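Local coordinates for protein CCMAN5 (Cellulosimicrobium cellulans, PDB 2XSG) that hydrolyses alpha-mannosidic linkages as a family 92 glycoside hydrolase that carries calcium, and enables mannose-6-phosphate modification of lysosomal enzymes made in yeast, at residues A[10-15]-A[307-312]; A[29-34]-A[315-320]; A[668-673]-A[691-696]. All blocks are in the same frame, centred on the assembly; numbering follows the deposited sequence.

Contact 1: residues A[10-15]-A[307-312]; sequences ASLVDV and LQRLFY
Family 92 mannosidases join an N-terminal beta-sandwich domain to an (alpha/alpha)6-barrel catalytic domain, and here the chain near its N terminus, 10-15, packs across one side of helix 306-318, a helix of the catalytic part of the chain. Leu12 carries most of the contact. Its CB sits 4.1 Å from Tyr312 CB. CG is anti to the carbonyl carbon (chi1 -60°), and the chain continues straight (chi2 -179°), so the two methyls part over neighbouring helix side chains. CD1 enters between Gln308 and Tyr312, 3.6 Å from Gln308 NE2 and 3.6 Å from Tyr312 CD2; Leu12 and Tyr312 run side by side in the same direction. CD2 covers one face of the Arg309 guanidinium, offset toward its rim, with NH1 of Arg309 3.9 Å from Leu12 CD2. Leu12 O rests against the aliphatic base of Arg309, 3.5 Å from Arg309 CG. The Tyr312 hydroxyl is hydrogen-bonded to Val293 O, and Phe311 CD2 sits over the centre of one face of its ring, so Leu12 meets a phenol already fixed at its tip. The contact is mainly van der Waals packing, with Arg309 exposed. Val13 CG2 approaches Tyr312 O to 3.3 Å.

Contact 2: residues A[29-34]-A[315-320]; sequences AAQAPN and LYRMFA
The Tyr316 ring has water 3 over the centre of one face, 3.6 Å above the plane, and water 1 at its edge, in plane. The Phe319 ring has Leu315 O at its edge, and the flat end of Asn34 stands at 82° beside that ring. Tyr316 CG is anti to its backbone N, which sends the hydroxyl toward 29-34. There OH donates to water 1 (2.5 Å from Tyr316 OH), itself a donor to Ala29 O, and accepts from water 2, which in turn accepts from Gln31 N. Gln31 CG, in the crowded position between N and carbonyl carbon (chi1 52°), lies 3.4 Å from Tyr316 OH. Water 3 donates to Tyr316 O, and water 4 joins Ala32 O to Phe319 O. One direct bond links the segments: Asn34 N to Phe319 O at 2.8 Å, fairly straight (163°), the donor above the carbonyl plane. Ala320 O has no hydrogen-bond partner in the model, though the Asn34 CA-H points at it. Arg317 NH1 bonds Met27 O and only weakly water 1; NH2 bonds Val17 O. This buried, largely water-mediated seam belongs to the interface of the two-domain GH92 fold, an N-terminal loop packing on helix 306-318 and the residues following it.

Contact 3: residues A[668-673]-A[691-696]; sequences TMFVAA and SPFFDS
Phe693 lays its ring against helix 665-675 and meets two residues one helical turn apart. Toward Phe670 it presents an edge: Phe693 CE2 lies over one face of the Phe670 ring, 3.9 Å from Phe670 CZ, with the planes at 82° and the centroids 5.7 Å apart, a T-shaped stack. Toward Ala673 it presents its outer atoms, CZ 3.7 Å from Ala673 CB and CE1 3.3 Å from Ala673 O. Phe670 reaches this place because its CG is anti to the backbone N (chi1 -177°). Beside the rings, water 5 lies 2.7 Å from Ala673 O, to which it donates, and 3.0 Å from Ser691 N, from which it accepts, bridging helix backbone to loop backbone. In the next shell, Phe693 CB covers the centre of one face of the Phe694 ring, Phe693 and Ala674 share a backbone hydrogen bond, and Tyr615 of helix 604-616 packs on both Phe693 and Ala673. The loop then runs into strand 696-700 through a classic beta bulge, Asp695 and Ser696 facing Asp296. The helix itself starts three residues after Asp662, a calcium ligand with Asn588 and Glu589. Packing across this buried interface is thus carried by two rings and a methyl, while the polar Ala673 O is satisfied by a water that also bonds Ser691 N.

Overall arrangement
From the N terminus, 10-15 and then 29-34 come first, and both pair later with helix 306-318 and the residues just after it. Contact 1 closes when the chain returns at 307-312, contact 2 a few residues later at 315-320, so the two cross, each spanning the strand-rich N-terminal region. They meet through Val13 against Tyr316, while Val15 O lies 2.9 Å from Arg317 NH2. Contact 3 follows in series, closing a short excursion of 17 residues that holds two short strands. Its helix, 665-675, packs against the same helix 306-318: Phe670 on Leu307 and Leu310, Val671 on Met318. Helix 306-318 therefore lies between N-terminal loops and helix 665-675, whose own loop leads into the mixed sheet containing 293-296 and 696-700.

Contact 1: residues A[10-15]-A[307-312]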
# COMPACT_ATOMS: atom_id res chain seq x y z
N ALA A 10 -9.58 16.63 -5.47
CA ALA A 10 -10.24 15.38 -5.85
C ALA A 10 -10.39 15.22 -7.38
O ALA A 10 -10.25 14.11 -7.90
CB ALA A 10 -11.58 15.23 -5.15
N SER A 11 -10.64 16.31 -8.09
CA SER A 11 -10.79 16.28 -9.55
C SER A 11 -9.50 15.91 -10.28
O SER A 11 -9.54 15.46 -11.44
CB SER A 11 -11.30 17.63 -10.07
OG SER A 11 -10.34 18.65 -9.79
N LEU A 12 -8.36 16.06 -9.61
CA LEU A 12 -7.06 15.72 -10.20
C LEU A 12 -6.66 14.24 -10.07
O LEU A 12 -5.83 13.75 -10.85
CB LEU A 12 -5.95 16.61 -9.65
CG LEU A 12 -6.08 18.11 -9.88
CD1 LEU A 12 -4.86 18.81 -9.26
CD2 LEU A 12 -6.22 18.49 -11.39
N VAL A 13 -7.24 13.56 -9.09
CA VAL A 13 -7.06 12.12 -8.89
C VAL A 13 -7.69 11.31 -10.05
O VAL A 13 -8.86 11.53 -10.43
CB VAL A 13 -7.67 11.68 -7.52
CG1 VAL A 13 -7.62 10.18 -7.31
CG2 VAL A 13 -6.95 12.39 -6.37
N ASP A 14 -6.92 10.38 -10.60
CA ASP A 14 -7.46 9.41 -11.55
C ASP A 14 -7.49 8.02 -10.90
O ASP A 14 -6.47 7.30 -10.90
CB ASP A 14 -6.61 9.41 -12.84
CG ASP A 14 -7.20 8.55 -13.96
OD1 ASP A 14 -8.11 7.71 -13.72
OD2 ASP A 14 -6.71 8.70 -15.10
N VAL A 15 -8.65 7.62 -10.38
CA VAL A 15 -8.77 6.34 -9.67
C VAL A 15 -8.61 5.11 -10.58
O VAL A 15 -8.59 3.98 -10.11
CB VAL A 15 -10.08 6.21 -8.84
CG1 VAL A 15 -10.22 7.35 -7.82
CG2 VAL A 15 -11.32 6.12 -9.75
N LEU A 307 1.74 15.45 -14.69
CA LEU A 307 2.59 15.19 -13.55
C LEU A 307 1.88 15.62 -12.25
O LEU A 307 1.97 14.93 -11.22
CB LEU A 307 3.94 15.87 -13.72
CG LEU A 307 5.04 15.59 -12.71
CD1 LEU A 307 5.37 14.08 -12.63
CD2 LEU A 307 6.26 16.45 -13.09
N GLN A 308 1.14 16.73 -12.30
CA GLN A 308 0.35 17.17 -11.14
C GLN A 308 -0.80 16.18 -10.84
O GLN A 308 -1.08 15.86 -9.67
CB GLN A 308 -0.13 18.63 -11.33
CG GLN A 308 -1.30 19.08 -10.48
CD GLN A 308 -1.23 20.57 -10.08
OE1 GLN A 308 -0.54 21.38 -10.71
NE2 GLN A 308 -1.94 20.93 -9.02
N ARG A 309 -1.44 15.67 -11.90
CA ARG A 309 -2.48 14.66 -11.74
C ARG A 309 -1.90 13.36 -11.16
O ARG A 309 -2.51 12.72 -10.29
CB ARG A 309 -3.18 14.39 -13.07
CG ARG A 309 -4.21 15.42 -13.44
CD ARG A 309 -4.38 15.48 -14.95
NE ARG A 309 -5.68 16.00 -15.33
CZ ARG A 309 -6.00 17.29 -15.41
NH1 ARG A 309 -5.10 18.24 -15.13
NH2 ARG A 309 -7.23 17.63 -15.77
N LEU A 310 -0.72 12.99 -11.66
CA LEU A 310 -0.02 11.82 -11.17
C LEU A 310 0.30 11.98 -9.70
O LEU A 310 0.04 11.08 -8.92
CB LEU A 310 1.28 11.59 -11.93
CG LEU A 310 1.31 10.58 -13.04
CD1 LEU A 310 2.72 10.59 -13.64
CD2 LEU A 310 0.90 9.16 -12.56
N PHE A 311 0.84 13.14 -9.31
CA PHE A 311 1.06 13.40 -7.89
C PHE A 311 -0.19 13.17 -7.04
O PHE A 311 -0.14 12.41 -6.05
CB PHE A 311 1.62 14.80 -7.65
CG PHE A 311 1.87 15.09 -6.22
CD1 PHE A 311 3.03 14.66 -5.60
CD2 PHE A 311 0.91 15.77 -5.46
CE1 PHE A 311 3.24 14.90 -4.26
CE2 PHE A 311 1.12 16.00 -4.12
CZ PHE A 311 2.29 15.58 -3.51
N TYR A 312 -1.30 13.83 -7.39
CA TYR A 312 -2.51 13.76 -6.56
C TYR A 312 -3.17 12.38 -6.56
O TYR A 312 -3.76 11.97 -5.55
CB TYR A 312 -3.50 14.91 -6.85
CG TYR A 312 -3.01 16.21 -6.22
CD1 TYR A 312 -3.04 16.40 -4.82
CD2 TYR A 312 -2.48 17.23 -7.01
CE1 TYR A 312 -2.56 17.57 -4.25
CE2 TYR A 312 -2.00 18.40 -6.44
CZ TYR A 312 -2.02 18.55 -5.06
OH TYR A 312 -1.55 19.71 -4.50

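Contact 2: residues A[29-34]-A[315-320]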
# COMPACT_ATOMS: atom_id res chain seq x y z
N ALA A 29 -12.38 1.47 -6.78
CA ALA A 29 -13.42 1.44 -5.72
C ALA A 29 -13.71 2.77 -5.04
O ALA A 29 -12.79 3.56 -4.76
CB ALA A 29 -13.05 0.40 -4.66
N ALA A 30 -14.99 3.01 -4.77
CA ALA A 30 -15.37 4.17 -3.96
C ALA A 30 -14.89 3.94 -2.53
O ALA A 30 -15.19 2.92 -1.91
CB ALA A 30 -16.88 4.39 -4.00
N GLN A 31 -14.09 4.88 -2.02
CA GLN A 31 -13.58 4.75 -0.66
C GLN A 31 -13.23 6.08 -0.02
O GLN A 31 -12.85 7.03 -0.72
CB GLN A 31 -12.38 3.77 -0.61
CG GLN A 31 -11.25 4.03 -1.60
CD GLN A 31 -10.36 2.83 -1.76
OE1 GLN A 31 -10.74 1.73 -1.36
NE2 GLN A 31 -9.19 3.00 -2.36
N ALA A 32 -13.36 6.15 1.30
CA ALA A 32 -12.95 7.35 2.05
C ALA A 32 -11.46 7.22 2.36
O ALA A 32 -10.90 6.13 2.23
CB ALA A 32 -13.76 7.48 3.33
N PRO A 33 -10.82 8.32 2.82
CA PRO A 33 -9.41 8.20 3.21
C PRO A 33 -9.21 7.10 4.29
O PRO A 33 -9.90 7.11 5.30
CB PRO A 33 -9.08 9.59 3.77
CG PRO A 33 -9.99 10.50 3.03
CD PRO A 33 -11.29 9.71 2.91
N ASN A 34 -8.30 6.16 4.03
CA ASN A 34 -8.06 5.03 4.93
C ASN A 34 -9.34 4.28 5.33
O ASN A 34 -9.46 3.78 6.44
CB ASN A 34 -7.29 5.49 6.19
CG ASN A 34 -5.88 5.92 5.88
OD1 ASN A 34 -4.96 5.10 5.84
ND2 ASN A 34 -5.70 7.21 5.64
N LEU A 315 -0.92 10.56 -4.17
CA LEU A 315 -1.25 11.01 -2.82
C LEU A 315 -2.54 10.32 -2.34
O LEU A 315 -2.63 9.83 -1.19
CB LEU A 315 -1.36 12.54 -2.74
CG LEU A 315 -1.41 13.20 -1.36
CD1 LEU A 315 -0.12 12.98 -0.55
CD2 LEU A 315 -1.70 14.70 -1.46
N TYR A 316 -3.54 10.26 -3.22
CA TYR A 316 -4.79 9.55 -2.92
C TYR A 316 -4.50 8.09 -2.50
O TYR A 316 -4.99 7.62 -1.50
CB TYR A 316 -5.75 9.64 -4.11
CG TYR A 316 -6.90 8.65 -4.12
CD1 TYR A 316 -8.09 8.91 -3.43
CD2 TYR A 316 -6.80 7.46 -4.84
CE1 TYR A 316 -9.16 7.99 -3.45
CE2 TYR A 316 -7.85 6.55 -4.85
CZ TYR A 316 -9.03 6.81 -4.16
OH TYR A 316 -10.07 5.90 -4.19
N ARG A 317 -3.65 7.41 -3.26
CA ARG A 317 -3.28 6.02 -2.99
C ARG A 317 -2.50 5.84 -1.68
O ARG A 317 -2.56 4.78 -1.06
CB ARG A 317 -2.45 5.46 -4.14
CG ARG A 317 -3.14 5.37 -5.50
CD ARG A 317 -4.32 4.43 -5.44
NE ARG A 317 -4.84 4.13 -6.76
CZ ARG A 317 -6.06 3.64 -7.01
NH1 ARG A 317 -6.90 3.38 -6.02
NH2 ARG A 317 -6.42 3.41 -8.26
N MET A 318 -1.77 6.88 -1.27
CA MET A 318 -1.02 6.85 -0.01
C MET A 318 -1.90 6.77 1.25
O MET A 318 -1.46 6.25 2.27
CB MET A 318 -0.06 8.05 0.08
CG MET A 318 0.68 8.14 1.42
SD MET A 318 1.73 9.63 1.51
CE MET A 318 2.03 9.82 -0.19
N PHE A 319 -3.13 7.27 1.15
CA PHE A 319 -4.09 7.23 2.26
C PHE A 319 -5.13 6.10 2.09
O PHE A 319 -6.33 6.36 1.99
CB PHE A 319 -4.80 8.60 2.41
CG PHE A 319 -3.89 9.71 2.92
CD1 PHE A 319 -3.84 10.01 4.28
CD2 PHE A 319 -3.10 10.44 2.04
CE1 PHE A 319 -3.01 11.05 4.77
CE2 PHE A 319 -2.25 11.46 2.51
CZ PHE A 319 -2.20 11.77 3.86
N ALA A 320 -4.67 4.85 2.04
CA ALA A 320 -5.55 3.69 1.94
C ALA A 320 -5.32 2.67 3.06
O ALA A 320 -6.27 2.25 3.71
CB ALA A 320 -5.39 3.01 0.60
O HOH W 1 -10.31 3.88 -5.68
O HOH W 2 -12.76 6.60 -4.27
O HOH W 3 -6.96 5.31 -1.47
O HOH W 4 -8.80 4.84 0.62

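Contact 3: residues A[668-673]-A[691-696]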
# COMPACT_ATOMS: atom_id res chain seq x y z
N THR A 668 3.31 6.00 -2.59
CA THR A 668 3.96 6.77 -1.52
C THR A 668 5.40 7.15 -1.88
O THR A 668 5.82 8.27 -1.63
CB THR A 668 3.93 6.00 -0.19
OG1 THR A 668 2.59 5.63 0.11
CG2 THR A 668 4.44 6.86 0.93
N MET A 669 6.15 6.24 -2.50
CA MET A 669 7.47 6.60 -3.02
C MET A 669 7.42 7.68 -4.10
O MET A 669 8.31 8.52 -4.19
CB MET A 669 8.24 5.36 -3.50
CG MET A 669 8.40 4.29 -2.44
SD MET A 669 9.14 4.82 -0.86
CE MET A 669 7.73 4.97 0.23
N PHE A 670 6.38 7.65 -4.93
CA PHE A 670 6.22 8.72 -5.93
C PHE A 670 6.02 10.07 -5.25
O PHE A 670 6.65 11.06 -5.63
CB PHE A 670 5.05 8.43 -6.87
CG PHE A 670 4.89 9.47 -7.96
CD1 PHE A 670 4.26 10.69 -7.70
CD2 PHE A 670 5.39 9.23 -9.24
CE1 PHE A 670 4.14 11.65 -8.70
CE2 PHE A 670 5.27 10.19 -10.24
CZ PHE A 670 4.64 11.39 -9.98
N VAL A 671 5.12 10.12 -4.27
CA VAL A 671 4.93 11.36 -3.51
C VAL A 671 6.26 11.84 -2.93
O VAL A 671 6.59 13.02 -3.04
CB VAL A 671 3.90 11.15 -2.40
CG1 VAL A 671 3.97 12.31 -1.36
CG2 VAL A 671 2.50 11.05 -3.01
N ALA A 672 7.01 10.93 -2.31
CA ALA A 672 8.29 11.27 -1.67
C ALA A 672 9.30 11.84 -2.68
O ALA A 672 10.00 12.83 -2.40
CB ALA A 672 8.87 10.04 -0.97
N ALA A 673 9.37 11.21 -3.85
CA ALA A 673 10.25 11.68 -4.92
C ALA A 673 9.85 13.09 -5.36
O ALA A 673 10.72 13.95 -5.55
CB ALA A 673 10.22 10.72 -6.09
N SER A 691 15.33 15.12 -6.22
CA SER A 691 15.09 16.15 -7.22
C SER A 691 13.63 16.59 -7.16
O SER A 691 12.78 16.05 -7.88
CB SER A 691 15.45 15.61 -8.61
OG SER A 691 15.20 16.57 -9.63
N PRO A 692 13.31 17.59 -6.30
CA PRO A 692 11.92 18.05 -6.19
C PRO A 692 11.34 18.38 -7.57
O PRO A 692 12.00 19.08 -8.35
CB PRO A 692 12.00 19.32 -5.33
CG PRO A 692 13.36 19.38 -4.76
CD PRO A 692 14.23 18.32 -5.40
N PHE A 693 10.13 17.90 -7.85
CA PHE A 693 9.52 18.03 -9.18
C PHE A 693 8.94 19.40 -9.47
O PHE A 693 8.91 19.81 -10.62
CB PHE A 693 8.34 17.05 -9.40
CG PHE A 693 8.68 15.60 -9.23
CD1 PHE A 693 9.97 15.15 -8.98
CD2 PHE A 693 7.66 14.66 -9.37
CE1 PHE A 693 10.24 13.81 -8.84
CE2 PHE A 693 7.91 13.31 -9.22
CZ PHE A 693 9.21 12.88 -8.96
N PHE A 694 8.45 20.08 -8.43
CA PHE A 694 7.58 21.24 -8.63
C PHE A 694 8.19 22.55 -8.17
O PHE A 694 9.04 22.57 -7.27
CB PHE A 694 6.22 21.01 -7.96
CG PHE A 694 5.54 19.74 -8.39
CD1 PHE A 694 5.15 19.55 -9.71
CD2 PHE A 694 5.29 18.72 -7.49
CE1 PHE A 694 4.51 18.37 -10.11
CE2 PHE A 694 4.66 17.53 -7.89
CZ PHE A 694 4.27 17.37 -9.19
N ASP A 695 7.75 23.65 -8.78
CA ASP A 695 8.24 24.99 -8.45
C ASP A 695 8.07 25.29 -6.97
O ASP A 695 8.97 25.84 -6.34
CB ASP A 695 7.53 26.05 -9.30
CG ASP A 695 7.75 25.84 -10.77
OD1 ASP A 695 7.40 24.75 -11.25
OD2 ASP A 695 8.28 26.77 -11.44
N SER A 696 6.92 24.93 -6.42
CA SER A 696 6.66 25.05 -4.99
C SER A 696 5.80 23.86 -4.54
O SER A 696 4.84 23.48 -5.23
CB SER A 696 5.95 26.37 -4.68
OG SER A 696 5.66 26.49 -3.28
O HOH W 5 13.28 13.13 -5.42